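Local structure of vanadium-dependent bromoperoxidase (Corallina officinalis, 1QHB) at residues A23-A26 and L27-A31; T494-K497 and A498-A502; L562-Q565 and I566-I570; L586-F589 and D590-I594. The protein uses bound vanadate and hydrogen peroxide to halogenate organic substrates with bromide, working as a calcium-stabilised dodecamer. All coordinates share one frame; numbering follows the deposited sequence.

Interaction 1 (A23-A26 and L27-A31); sequences AELA and LARGA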
ATOM      1  N   ALA A  23      16.260  -3.849  -9.236  1.00  7.33           N
ATOM      2  CA  ALA A  23      16.310  -4.613  -7.997  1.00 10.28           C
ATOM      3  C   ALA A  23      15.273  -5.737  -8.058  1.00 10.36           C
ATOM      4  O   ALA A  23      15.541  -6.842  -7.582  1.00 12.38           O
ATOM      5  CB  ALA A  23      16.007  -3.674  -6.811  1.00  5.90           C
ATOM      6  N   GLU A  24      14.089  -5.442  -8.560  1.00 11.35           N
ATOM      7  CA  GLU A  24      13.024  -6.415  -8.770  1.00 12.61           C
ATOM      8  C   GLU A  24      13.391  -7.484  -9.790  1.00  9.88           C
ATOM      9  O   GLU A  24      13.124  -8.658  -9.603  1.00 11.45           O
ATOM     10  CB  GLU A  24      11.750  -5.690  -9.235  1.00  6.33           C
ATOM     11  CG  GLU A  24      11.113  -4.914  -8.097  1.00 24.70           C
ATOM     12  CD  GLU A  24       9.904  -4.095  -8.513  1.00 36.08           C
ATOM     13  OE1 GLU A  24       9.653  -3.991  -9.735  1.00 44.82           O
ATOM     14  OE2 GLU A  24       9.188  -3.563  -7.632  1.00 40.94           O
ATOM     15  N   LEU A  25      14.088  -7.068 -10.863  1.00  9.68           N
ATOM     16  CA  LEU A  25      14.578  -8.046 -11.826  1.00 10.68           C
ATOM     17  C   LEU A  25      15.472  -9.049 -11.082  1.00 12.73           C
ATOM     18  O   LEU A  25      15.366 -10.256 -11.281  1.00 11.55           O
ATOM     19  CB  LEU A  25      15.369  -7.348 -12.934  1.00  9.87           C
ATOM     20  CG  LEU A  25      15.875  -8.189 -14.117  1.00 19.95           C
ATOM     21  CD1 LEU A  25      15.991  -7.327 -15.381  1.00 23.31           C
ATOM     22  CD2 LEU A  25      17.272  -8.694 -13.845  1.00 25.85           C
ATOM     23  N   ALA A  26      16.411  -8.529 -10.285  1.00 10.29           N
ATOM     24  CA  ALA A  26      17.377  -9.389  -9.596  1.00 12.12           C
ATOM     25  C   ALA A  26      16.649 -10.291  -8.612  1.00 13.95           C
ATOM     26  O   ALA A  26      16.993 -11.475  -8.509  1.00 13.28           O
ATOM     27  CB  ALA A  26      18.467  -8.589  -8.883  1.00  6.46           C
ATOM     28  N   LEU A  27      15.662  -9.731  -7.913  1.00 12.07           N
ATOM     29  CA  LEU A  27      14.935 -10.529  -6.926  1.00 15.32           C
ATOM     30  C   LEU A  27      14.171 -11.653  -7.640  1.00 15.63           C
ATOM     31  O   LEU A  27      14.206 -12.832  -7.248  1.00 15.81           O
ATOM     32  CB  LEU A  27      13.951  -9.639  -6.134  1.00  8.48           C
ATOM     33  CG  LEU A  27      13.030 -10.372  -5.178  1.00 16.80           C
ATOM     34  CD1 LEU A  27      13.797 -11.085  -4.062  1.00 12.79           C
ATOM     35  CD2 LEU A  27      12.081  -9.397  -4.494  1.00 14.16           C
ATOM     36  N   ALA A  28      13.563 -11.374  -8.794  1.00 11.11           N
ATOM     37  CA  ALA A  28      12.822 -12.379  -9.518  1.00 12.73           C
ATOM     38  C   ALA A  28      13.699 -13.480 -10.072  1.00 13.53           C
ATOM     39  O   ALA A  28      13.136 -14.561 -10.357  1.00 14.44           O
ATOM     40  CB  ALA A  28      11.968 -11.777 -10.632  1.00  8.16           C
ATOM     41  N   ARG A  29      15.028 -13.355 -10.172  1.00 16.06           N
ATOM     42  CA  ARG A  29      15.813 -14.464 -10.700  1.00 17.16           C
ATOM     43  C   ARG A  29      15.804 -15.652  -9.752  1.00 15.67           C
ATOM     44  O   ARG A  29      16.009 -16.742 -10.273  1.00 20.48           O
ATOM     45  CB  ARG A  29      17.304 -14.226 -10.895  1.00 20.38           C
ATOM     46  CG  ARG A  29      17.616 -13.191 -11.936  1.00 16.70           C
ATOM     47  CD  ARG A  29      19.152 -13.195 -12.085  1.00 16.60           C
ATOM     48  NE  ARG A  29      19.475 -12.012 -12.868  1.00 18.44           N
ATOM     49  CZ  ARG A  29      20.013 -10.892 -12.441  1.00 18.92           C
ATOM     50  NH1 ARG A  29      20.359 -10.661 -11.189  1.00 11.11           N
ATOM     51  NH2 ARG A  29      20.194 -10.017 -13.402  1.00 17.34           N
ATOM     52  N   GLY A  30      15.589 -15.427  -8.470  1.00 13.98           N
ATOM     53  CA  GLY A  30      15.533 -16.534  -7.532  1.00 16.70           C
ATOM     54  C   GLY A  30      16.957 -16.705  -6.979  1.00 18.09           C
ATOM     55  O   GLY A  30      17.890 -16.085  -7.493  1.00 21.05           O
ATOM     56  N   ALA A  31      17.067 -17.499  -5.953  1.00 17.98           N
ATOM     57  CA  ALA A  31      18.357 -17.782  -5.325  1.00 22.99           C
ATOM     58  C   ALA A  31      18.517 -19.296  -5.324  1.00 22.61           C
ATOM     59  O   ALA A  31      17.509 -20.002  -5.287  1.00 24.54           O
ATOM     60  CB  ALA A  31      18.404 -17.164  -3.933  1.00 12.56           C
TER
HETATM   61  O   HOH W   1      19.831 -12.207  -8.884  1.00 21.33           O
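Ala26 O and Arg29 meet twice near the C-terminal end of helix 11-28. Directly, Arg29 N donates to Ala26 O at 3.2 Å, from well above the carbonyl plane (67° out of it), while a second, weak bond runs from the same N to Leu25 O. Indirectly, a water gives a hydrogen to Ala26 O at 3.0 Å and takes one from Arg29 NH1 at 2.8 Å, lying in the guanidinium plane at its edge. Ala26 O is thus gripped by a backbone N-H and a water. The regular helical ladder is intact just before, in Leu27 N to Ala23 O and Ala28 N to Glu24 O, both 2.9 Å. Gly30, with positive phi (93°), is the first residue to leave helical angles, and its N bonds to Leu27 O.

The Arg29 chain runs extended from CG to NE, laying one guanidinium face over Leu25 CD2, which is 3.2 Å from Arg29 NH2. Ala26 CB sits 3.6 Å from Arg29 NH1. Beyond the segments, NH1 pairs with Glu573 and NH2 with Glu572, both on helix 553-574. The guanidinium therefore ties this surface helix end to that helix through charge, with apolar contact beneath it and water at its rim.

Interaction 2 (T494-K497 and A498-A502); sequences TILK and AFFDA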
ATOM      1  N   THR A 494      33.734 -12.292 -20.306  1.00 11.26           N
ATOM      2  CA  THR A 494      32.324 -12.239 -20.683  1.00 10.21           C
ATOM      3  C   THR A 494      31.981 -10.809 -21.091  1.00  9.61           C
ATOM      4  O   THR A 494      31.452 -10.642 -22.213  1.00 12.39           O
ATOM      5  CB  THR A 494      31.423 -12.720 -19.534  1.00 12.89           C
ATOM      6  OG1 THR A 494      31.769 -14.089 -19.325  1.00  8.52           O
ATOM      7  CG2 THR A 494      29.929 -12.667 -19.881  1.00  6.75           C
ATOM      8  N   ILE A 495      32.480  -9.810 -20.343  1.00  8.99           N
ATOM      9  CA  ILE A 495      32.189  -8.419 -20.734  1.00  7.65           C
ATOM     10  C   ILE A 495      32.819  -8.088 -22.069  1.00 11.21           C
ATOM     11  O   ILE A 495      32.239  -7.385 -22.931  1.00 10.90           O
ATOM     12  CB  ILE A 495      32.737  -7.451 -19.658  1.00 12.41           C
ATOM     13  CG1 ILE A 495      31.980  -7.482 -18.351  1.00  9.41           C
ATOM     14  CG2 ILE A 495      32.772  -5.985 -20.174  1.00  5.69           C
ATOM     15  CD1 ILE A 495      30.445  -7.358 -18.459  1.00  6.09           C
ATOM     16  N   LEU A 496      34.098  -8.427 -22.236  1.00  9.05           N
ATOM     17  CA  LEU A 496      34.794  -8.146 -23.483  1.00 10.92           C
ATOM     18  C   LEU A 496      34.174  -8.908 -24.661  1.00  8.93           C
ATOM     19  O   LEU A 496      34.134  -8.342 -25.748  1.00 13.03           O
ATOM     20  CB  LEU A 496      36.282  -8.518 -23.354  1.00  8.89           C
ATOM     21  CG  LEU A 496      37.110  -7.702 -22.354  1.00 10.93           C
ATOM     22  CD1 LEU A 496      38.513  -8.321 -22.219  1.00  8.33           C
ATOM     23  CD2 LEU A 496      37.189  -6.251 -22.764  1.00  8.40           C
ATOM     24  N   LYS A 497      33.756 -10.170 -24.496  1.00  8.93           N
ATOM     25  CA  LYS A 497      33.182 -10.844 -25.684  1.00  9.86           C
ATOM     26  C   LYS A 497      31.816 -10.221 -25.996  1.00 11.77           C
ATOM     27  O   LYS A 497      31.462 -10.229 -27.145  1.00 10.64           O
ATOM     28  CB  LYS A 497      33.033 -12.332 -25.505  1.00  8.28           C
ATOM     29  CG  LYS A 497      34.282 -13.178 -25.303  1.00  7.29           C
ATOM     30  CD  LYS A 497      33.964 -14.642 -25.217  1.00  8.28           C
ATOM     31  CE  LYS A 497      33.190 -14.958 -23.961  1.00  8.89           C
ATOM     32  NZ  LYS A 497      33.070 -16.404 -23.619  1.00  8.41           N
ATOM     33  N   ALA A 498      31.040  -9.655 -25.089  1.00  8.45           N
ATOM     34  CA  ALA A 498      29.801  -8.988 -25.350  1.00  9.80           C
ATOM     35  C   ALA A 498      30.080  -7.656 -26.064  1.00  9.53           C
ATOM     36  O   ALA A 498      29.300  -7.258 -26.931  1.00 12.83           O
ATOM     37  CB  ALA A 498      29.042  -8.627 -24.059  1.00  7.41           C
ATOM     38  N   PHE A 499      31.101  -6.937 -25.612  1.00 11.70           N
ATOM     39  CA  PHE A 499      31.271  -5.588 -26.119  1.00 11.02           C
ATOM     40  C   PHE A 499      31.953  -5.503 -27.473  1.00 13.87           C
ATOM     41  O   PHE A 499      31.734  -4.523 -28.203  1.00 12.04           O
ATOM     42  CB  PHE A 499      32.119  -4.838 -25.069  1.00  8.26           C
ATOM     43  CG  PHE A 499      31.649  -3.425 -24.932  1.00 19.43           C
ATOM     44  CD1 PHE A 499      32.004  -2.475 -25.863  1.00 25.36           C
ATOM     45  CD2 PHE A 499      30.839  -3.079 -23.888  1.00 22.46           C
ATOM     46  CE1 PHE A 499      31.557  -1.169 -25.722  1.00 26.59           C
ATOM     47  CE2 PHE A 499      30.351  -1.801 -23.757  1.00 19.05           C
ATOM     48  CZ  PHE A 499      30.725  -0.848 -24.672  1.00 25.48           C
ATOM     49  N   PHE A 500      32.831  -6.442 -27.756  1.00 12.29           N
ATOM     50  CA  PHE A 500      33.611  -6.426 -29.001  1.00 14.27           C
ATOM     51  C   PHE A 500      32.991  -7.403 -29.999  1.00 16.44           C
ATOM     52  O   PHE A 500      32.105  -8.178 -29.588  1.00 14.08           O
ATOM     53  CB  PHE A 500      35.096  -6.810 -28.855  1.00  9.43           C
ATOM     54  CG  PHE A 500      35.933  -5.678 -28.335  1.00 12.51           C
ATOM     55  CD1 PHE A 500      36.519  -4.743 -29.161  1.00  7.61           C
ATOM     56  CD2 PHE A 500      36.135  -5.564 -26.957  1.00  8.63           C
ATOM     57  CE1 PHE A 500      37.261  -3.701 -28.634  1.00 12.22           C
ATOM     58  CE2 PHE A 500      36.853  -4.511 -26.439  1.00 10.43           C
ATOM     59  CZ  PHE A 500      37.446  -3.574 -27.271  1.00 11.11           C
ATOM     60  N   ASP A 501      33.344  -7.321 -31.271  1.00 12.37           N
ATOM     61  CA  ASP A 501      32.793  -8.266 -32.270  1.00 14.60           C
ATOM     62  C   ASP A 501      33.596  -9.528 -32.023  1.00 15.70           C
ATOM     63  O   ASP A 501      34.742  -9.651 -32.581  1.00 14.22           O
ATOM     64  CB  ASP A 501      33.027  -7.722 -33.682  1.00 12.41           C
ATOM     65  CG  ASP A 501      32.392  -8.516 -34.786  1.00 19.67           C
ATOM     66  OD1 ASP A 501      31.817  -9.591 -34.547  1.00 16.76           O
ATOM     67  OD2 ASP A 501      32.421  -8.104 -35.967  1.00 18.01           O
ATOM     68  N   ALA A 502      33.180 -10.404 -31.141  1.00 16.99           N
ATOM     69  CA  ALA A 502      33.975 -11.542 -30.700  1.00 16.48           C
ATOM     70  C   ALA A 502      34.401 -12.546 -31.740  1.00 15.08           C
ATOM     71  O   ALA A 502      35.408 -13.266 -31.517  1.00 14.88           O
ATOM     72  CB  ALA A 502      33.196 -12.241 -29.590  1.00 11.52           C
TER
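Leu496 and Phe500 both carry CG anti to their carbonyl carbons (chi1 -65° and -79°), which sets the two side chains alongside each other and pointing the same way. They stand four residues apart at the C-terminal end of helix 484-499, where the alpha-helical ladder finishes and the chain leaves for a loop. Leu496 CD2 meets the ring at Phe500 CE2, 4.1 Å away, an apolar contact; the same ring presents its edge, in plane, to Leu496 O, which is 3.6 Å from CD2 of Phe500.

Three backbone bonds close the helix: Ala498 N to Thr494 O, Phe499 N to Ile495 O at 2.9 Å, and Phe500 N to Leu496 O at 3.1 Å. Phe500 is nevertheless the first residue to leave helical angles (psi 165°), and Asp501 follows as the centre of an inverse gamma turn.

All the touching residues are buried. Leu496 packs on helices 376-402 and 337-349, the Phe500 ring meets Phe353, and Phe499 stands edge-to-face with His378. Lys497, bent at chi3, sends NZ to Asn535 OD1 and Pro587 O, so its buried ammonium has two oxygen partners. Asp501 forms a salt bridge with Arg44 of a neighbouring subunit.

The turn folds the chain back on the helix end, bringing Ala502 CB to 3.6 Å from Lys497 O and 4.1 Å from Lys497 CB.

Interaction 3 (L562-Q565 and I566-I570); sequences LGEQ and IAIGI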
ATOM      1  N   LEU A 562      31.027 -19.379 -12.794  1.00  9.03           N
ATOM      2  CA  LEU A 562      30.367 -18.489 -11.837  1.00 11.30           C
ATOM      3  C   LEU A 562      30.561 -17.032 -12.214  1.00 10.89           C
ATOM      4  O   LEU A 562      29.565 -16.254 -12.131  1.00  9.95           O
ATOM      5  CB  LEU A 562      30.867 -18.736 -10.414  1.00  6.59           C
ATOM      6  CG  LEU A 562      30.363 -17.875  -9.266  1.00 14.46           C
ATOM      7  CD1 LEU A 562      28.910 -18.257  -8.977  1.00 15.58           C
ATOM      8  CD2 LEU A 562      31.160 -17.983  -7.968  1.00  9.83           C
ATOM      9  N   GLY A 563      31.757 -16.664 -12.697  1.00  9.63           N
ATOM     10  CA  GLY A 563      31.999 -15.273 -13.019  1.00  7.28           C
ATOM     11  C   GLY A 563      31.214 -14.879 -14.252  1.00  9.92           C
ATOM     12  O   GLY A 563      30.804 -13.712 -14.430  1.00 10.12           O
ATOM     13  N   GLU A 564      31.045 -15.828 -15.147  1.00  6.82           N
ATOM     14  CA  GLU A 564      30.248 -15.602 -16.354  1.00 10.16           C
ATOM     15  C   GLU A 564      28.820 -15.219 -15.944  1.00 10.77           C
ATOM     16  O   GLU A 564      28.252 -14.288 -16.524  1.00 11.86           O
ATOM     17  CB  GLU A 564      30.150 -16.887 -17.190  1.00  5.31           C
ATOM     18  CG  GLU A 564      29.311 -16.694 -18.450  1.00  7.99           C
ATOM     19  CD  GLU A 564      29.312 -17.922 -19.330  1.00 15.00           C
ATOM     20  OE1 GLU A 564      28.950 -19.009 -18.836  1.00 15.88           O
ATOM     21  OE2 GLU A 564      29.654 -17.815 -20.510  1.00 13.93           O
ATOM     22  N   GLN A 565      28.218 -15.938 -14.985  1.00 11.43           N
ATOM     23  CA  GLN A 565      26.864 -15.629 -14.536  1.00 12.45           C
ATOM     24  C   GLN A 565      26.751 -14.234 -13.907  1.00 11.36           C
ATOM     25  O   GLN A 565      25.705 -13.564 -13.947  1.00 11.14           O
ATOM     26  CB  GLN A 565      26.397 -16.612 -13.430  1.00 12.83           C
ATOM     27  CG  GLN A 565      26.168 -18.046 -13.879  1.00 24.02           C
ATOM     28  CD  GLN A 565      26.017 -19.051 -12.742  1.00 37.95           C
ATOM     29  OE1 GLN A 565      25.213 -18.919 -11.828  1.00 31.25           O
ATOM     30  NE2 GLN A 565      26.824 -20.135 -12.791  1.00 33.47           N
ATOM     31  N   ILE A 566      27.804 -13.873 -13.153  1.00 10.16           N
ATOM     32  CA  ILE A 566      27.790 -12.582 -12.451  1.00 10.30           C
ATOM     33  C   ILE A 566      27.775 -11.498 -13.508  1.00 10.46           C
ATOM     34  O   ILE A 566      26.994 -10.573 -13.406  1.00  9.47           O
ATOM     35  CB  ILE A 566      28.998 -12.449 -11.494  1.00 14.01           C
ATOM     36  CG1 ILE A 566      28.946 -13.359 -10.259  1.00  8.87           C
ATOM     37  CG2 ILE A 566      29.195 -11.029 -11.017  1.00 11.66           C
ATOM     38  CD1 ILE A 566      27.652 -13.297  -9.473  1.00 16.02           C
ATOM     39  N   ALA A 567      28.636 -11.583 -14.527  1.00  8.52           N
ATOM     40  CA  ALA A 567      28.721 -10.606 -15.595  1.00  7.79           C
ATOM     41  C   ALA A 567      27.410 -10.487 -16.359  1.00  9.41           C
ATOM     42  O   ALA A 567      26.955  -9.370 -16.592  1.00  8.54           O
ATOM     43  CB  ALA A 567      29.799 -10.957 -16.608  1.00  8.98           C
ATOM     44  N   ILE A 568      26.812 -11.619 -16.709  1.00  8.67           N
ATOM     45  CA  ILE A 568      25.530 -11.621 -17.445  1.00 10.13           C
ATOM     46  C   ILE A 568      24.442 -10.935 -16.605  1.00 11.41           C
ATOM     47  O   ILE A 568      23.627 -10.151 -17.100  1.00  8.01           O
ATOM     48  CB  ILE A 568      25.130 -13.085 -17.798  1.00 11.63           C
ATOM     49  CG1 ILE A 568      25.909 -13.629 -18.968  1.00 10.76           C
ATOM     50  CG2 ILE A 568      23.618 -13.190 -18.053  1.00  7.68           C
ATOM     51  CD1 ILE A 568      25.838 -15.126 -19.293  1.00  5.36           C
ATOM     52  N   GLY A 569      24.422 -11.198 -15.293  1.00  8.34           N
ATOM     53  CA  GLY A 569      23.482 -10.568 -14.363  1.00  8.01           C
ATOM     54  C   GLY A 569      23.572  -9.060 -14.271  1.00  9.29           C
ATOM     55  O   GLY A 569      22.574  -8.333 -14.331  1.00  8.82           O
ATOM     56  N   ILE A 570      24.822  -8.553 -14.245  1.00 10.33           N
ATOM     57  CA  ILE A 570      25.055  -7.120 -14.280  1.00 10.15           C
ATOM     58  C   ILE A 570      24.605  -6.505 -15.619  1.00 10.09           C
ATOM     59  O   ILE A 570      23.937  -5.454 -15.752  1.00  9.73           O
ATOM     60  CB  ILE A 570      26.546  -6.803 -14.031  1.00 10.37           C
ATOM     61  CG1 ILE A 570      26.864  -7.127 -12.555  1.00  8.76           C
ATOM     62  CG2 ILE A 570      26.856  -5.394 -14.407  1.00  7.42           C
ATOM     63  CD1 ILE A 570      28.353  -7.117 -12.184  1.00 10.60           C
TER
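Ala567 N donates to Gly563 O at 3.0 Å with a nearly straight N-H...O angle of 168°, one of four consecutive i to i+4 bonds crossing this part of helix 553-574. The others are Ile566 N to Leu562 O at 3.1 Å, Ile568 N to Glu564 O and Gly569 N to Gln565 O. Ile570 N continues the ladder to Ile566 O, so no interruption of the helix is seen here.

Among side chains, Glu564 and Ile568 carry the contact. They lie alongside one another and point the same way, with Ile568 CD1 3.9 Å from Glu564 CG. The isoleucine turns CG1 beside its own backbone N (chi1 -77°), which sets that methylene of Ile568 3.4 Å from Glu564 O, the oxygen that its own N-H already engages. Ile566 repeats the pattern, its CG1 to Leu562 O being 3.5 Å.

The Glu564 chain runs extended beyond CG, and its OE2 accepts from Phe589 N in the C-terminal hairpin, a partner for a carboxylate on a buried residue. Ala567 touches Thr494 and Ile495 of helix 484-499, while Ile566 and Ile570 pack on helix 376-402. Near the start of these residues, the Leu562 side chain is about 9 Å from that of Lys398 in the vanadate site. This regular helix, packed against helices 376-402 and 484-499, belongs to the helical core that in vanadium haloperoxidases carries the vanadate site.

Interaction 4 (L586-F589 and D590-I594); sequences LPKF and DGTTI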
ATOM      1  N   LEU A 586      26.236 -12.136 -26.812  1.00 13.02           N
ATOM      2  CA  LEU A 586      27.320 -12.738 -26.024  1.00  9.73           C
ATOM      3  C   LEU A 586      27.484 -14.235 -26.168  1.00 11.65           C
ATOM      4  O   LEU A 586      26.644 -15.051 -25.759  1.00 15.47           O
ATOM      5  CB  LEU A 586      27.120 -12.376 -24.547  1.00 12.00           C
ATOM      6  CG  LEU A 586      27.843 -13.192 -23.463  1.00 17.79           C
ATOM      7  CD1 LEU A 586      29.344 -13.045 -23.611  1.00 17.74           C
ATOM      8  CD2 LEU A 586      27.381 -12.734 -22.102  1.00 21.39           C
ATOM      9  N   PRO A 587      28.618 -14.648 -26.715  1.00 12.14           N
ATOM     10  CA  PRO A 587      28.922 -16.064 -26.894  1.00 11.17           C
ATOM     11  C   PRO A 587      29.326 -16.614 -25.542  1.00 12.95           C
ATOM     12  O   PRO A 587      30.422 -16.273 -25.070  1.00 11.48           O
ATOM     13  CB  PRO A 587      30.069 -16.105 -27.885  1.00 11.63           C
ATOM     14  CG  PRO A 587      30.561 -14.729 -28.082  1.00 11.60           C
ATOM     15  CD  PRO A 587      29.636 -13.783 -27.360  1.00 12.28           C
ATOM     16  N   LYS A 588      28.542 -17.502 -24.937  1.00 10.11           N
ATOM     17  CA  LYS A 588      28.899 -18.026 -23.623  1.00  8.68           C
ATOM     18  C   LYS A 588      29.970 -19.099 -23.674  1.00 10.57           C
ATOM     19  O   LYS A 588      30.288 -19.647 -24.733  1.00 10.81           O
ATOM     20  CB  LYS A 588      27.646 -18.559 -22.922  1.00  8.49           C
ATOM     21  CG  LYS A 588      26.593 -17.452 -22.698  1.00  9.02           C
ATOM     22  CD  LYS A 588      25.281 -18.035 -22.202  1.00 18.15           C
ATOM     23  CE  LYS A 588      25.481 -18.832 -20.900  1.00 16.30           C
ATOM     24  NZ  LYS A 588      24.264 -19.607 -20.574  1.00 27.76           N
ATOM     25  N   PHE A 589      30.522 -19.505 -22.515  1.00  8.04           N
ATOM     26  CA  PHE A 589      31.481 -20.594 -22.482  1.00  9.53           C
ATOM     27  C   PHE A 589      30.872 -21.922 -22.941  1.00 13.82           C
ATOM     28  O   PHE A 589      31.611 -22.838 -23.292  1.00 13.95           O
ATOM     29  CB  PHE A 589      32.053 -20.796 -21.085  1.00  6.25           C
ATOM     30  CG  PHE A 589      32.880 -19.627 -20.582  1.00  8.20           C
ATOM     31  CD1 PHE A 589      33.802 -19.012 -21.371  1.00  7.26           C
ATOM     32  CD2 PHE A 589      32.709 -19.173 -19.290  1.00  8.72           C
ATOM     33  CE1 PHE A 589      34.545 -17.938 -20.921  1.00 11.81           C
ATOM     34  CE2 PHE A 589      33.442 -18.114 -18.824  1.00  8.91           C
ATOM     35  CZ  PHE A 589      34.377 -17.486 -19.641  1.00 11.20           C
ATOM     36  N   ASP A 590      29.553 -22.130 -22.928  1.00 12.53           N
ATOM     37  CA  ASP A 590      28.966 -23.402 -23.313  1.00 12.56           C
ATOM     38  C   ASP A 590      28.686 -23.429 -24.809  1.00 13.98           C
ATOM     39  O   ASP A 590      28.073 -24.385 -25.256  1.00 14.82           O
ATOM     40  CB  ASP A 590      27.643 -23.714 -22.609  1.00  9.84           C
ATOM     41  CG  ASP A 590      26.547 -22.705 -22.842  1.00 13.64           C
ATOM     42  OD1 ASP A 590      26.603 -21.800 -23.720  1.00 12.27           O
ATOM     43  OD2 ASP A 590      25.561 -22.786 -22.097  1.00 18.32           O
ATOM     44  N   GLY A 591      28.993 -22.383 -25.562  1.00 15.57           N
ATOM     45  CA  GLY A 591      28.820 -22.469 -26.998  1.00 13.89           C
ATOM     46  C   GLY A 591      27.521 -21.880 -27.496  1.00 21.54           C
ATOM     47  O   GLY A 591      27.331 -21.821 -28.717  1.00 21.91           O
ATOM     48  N   THR A 592      26.670 -21.417 -26.588  1.00 15.83           N
ATOM     49  CA  THR A 592      25.434 -20.810 -27.028  1.00 12.70           C
ATOM     50  C   THR A 592      25.561 -19.310 -26.888  1.00 14.82           C
ATOM     51  O   THR A 592      26.496 -18.805 -26.269  1.00 15.97           O
ATOM     52  CB  THR A 592      24.256 -21.325 -26.174  1.00 18.44           C
ATOM     53  OG1 THR A 592      24.440 -20.844 -24.834  1.00  9.21           O
ATOM     54  CG2 THR A 592      24.211 -22.845 -26.149  1.00  6.72           C
ATOM     55  N   THR A 593      24.639 -18.588 -27.491  1.00 11.63           N
ATOM     56  CA  THR A 593      24.662 -17.135 -27.439  1.00 14.41           C
ATOM     57  C   THR A 593      23.481 -16.587 -26.639  1.00 13.69           C
ATOM     58  O   THR A 593      22.408 -17.139 -26.814  1.00 14.56           O
ATOM     59  CB  THR A 593      24.736 -16.606 -28.878  1.00  9.84           C
ATOM     60  OG1 THR A 593      26.138 -16.766 -29.228  1.00 18.06           O
ATOM     61  CG2 THR A 593      24.417 -15.162 -29.085  1.00 16.37           C
ATOM     62  N   ILE A 594      23.695 -15.548 -25.816  1.00 12.20           N
ATOM     63  CA  ILE A 594      22.538 -14.916 -25.176  1.00 11.97           C
ATOM     64  C   ILE A 594      22.495 -13.491 -25.655  1.00 11.66           C
ATOM     65  O   ILE A 594      23.550 -12.912 -25.872  1.00 12.79           O
ATOM     66  CB  ILE A 594      22.503 -15.006 -23.638  1.00 12.73           C
ATOM     67  CG1 ILE A 594      21.223 -14.328 -23.152  1.00 11.45           C
ATOM     68  CG2 ILE A 594      23.765 -14.458 -23.004  1.00  9.35           C
ATOM     69  CD1 ILE A 594      21.011 -14.469 -21.673  1.00 22.67           C
TER
HETATM   70  O   HOH W   2      23.214 -21.473 -22.168  1.00 27.80           O
HETATM   71  O   HOH W   3      25.753 -22.047 -18.978  1.00 33.49           O
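Lys588 folds over the turn that follows it: CG lies anti to the carbonyl carbon (chi1 -61°) and the chain bends at chi3 (57°), carrying NZ towards the carboxylate of Asp590. The direct salt bridge is long, Lys588 NZ to Asp590 OD2 being 3.8 Å. One water bridges it more closely, accepting from Lys588 NZ at 2.7 Å and donating to both Asp590 OD2 and Thr592 OG1; a second water joins NZ, weakly, to OD2. On the way, Lys588 CD passes 4.0 Å from Ile594 CG2 and 3.9 Å from Thr592 OG1.

Asp590 places CG between its backbone N and carbonyl carbon, which turns OD1 forward along the chain. There Asp590 OD1 accepts twice from Thr592, on the syn side from OG1 at 2.6 Å and on the anti side from N at 2.9 Å, both donors on the same face of the carboxylate. The bond from N makes an Asx turn overlapping the type I turn from Lys588 to Gly591, which reverses the chain in a beta hairpin. Gly591 N to Lys588 O and Lys588 N to Thr592 O, with the positive phi of Gly591, mark this as a type I turn with a G1 beta bulge.

In the hairpin, Leu586 and Ile594 form an antiparallel hydrogen-bonded pair, with Leu586 N to Ile594 O at 2.9 Å and a return bond; Leu586 CD2 meets Ile594 CG2 at 4.1 Å. Pro587 and Thr593 follow as the non-hydrogen-bonded pair. Leu586 packs on Ile568 and Thr494, whereas Phe35 of a neighbouring subunit rests on Lys588, Thr592 and Ile594.

In the fold
The four contacts come in series along the chain, from the N-terminal helix 11-28 (interaction 1), through helix 484-499 (interaction 2) and helix 553-574 (interaction 3), to the C-terminal hairpin of strands 585-587 and 593-595 (interaction 4). Interactions 2, 3 and 4 touch one another, with centres 11 to 13 Å apart: helices 484-499 and 553-574 pack together, and the hairpin lies against both. Interaction 1 touches only interaction 3, centres 14 Å apart; its nearest atoms lie about 12 Å from interaction 2 and about 9 Å from interaction 4. Distant sequence parts thus assemble round helix 553-574, while interactions 1, 2 and 4 also meet other subunits of the dodecamer.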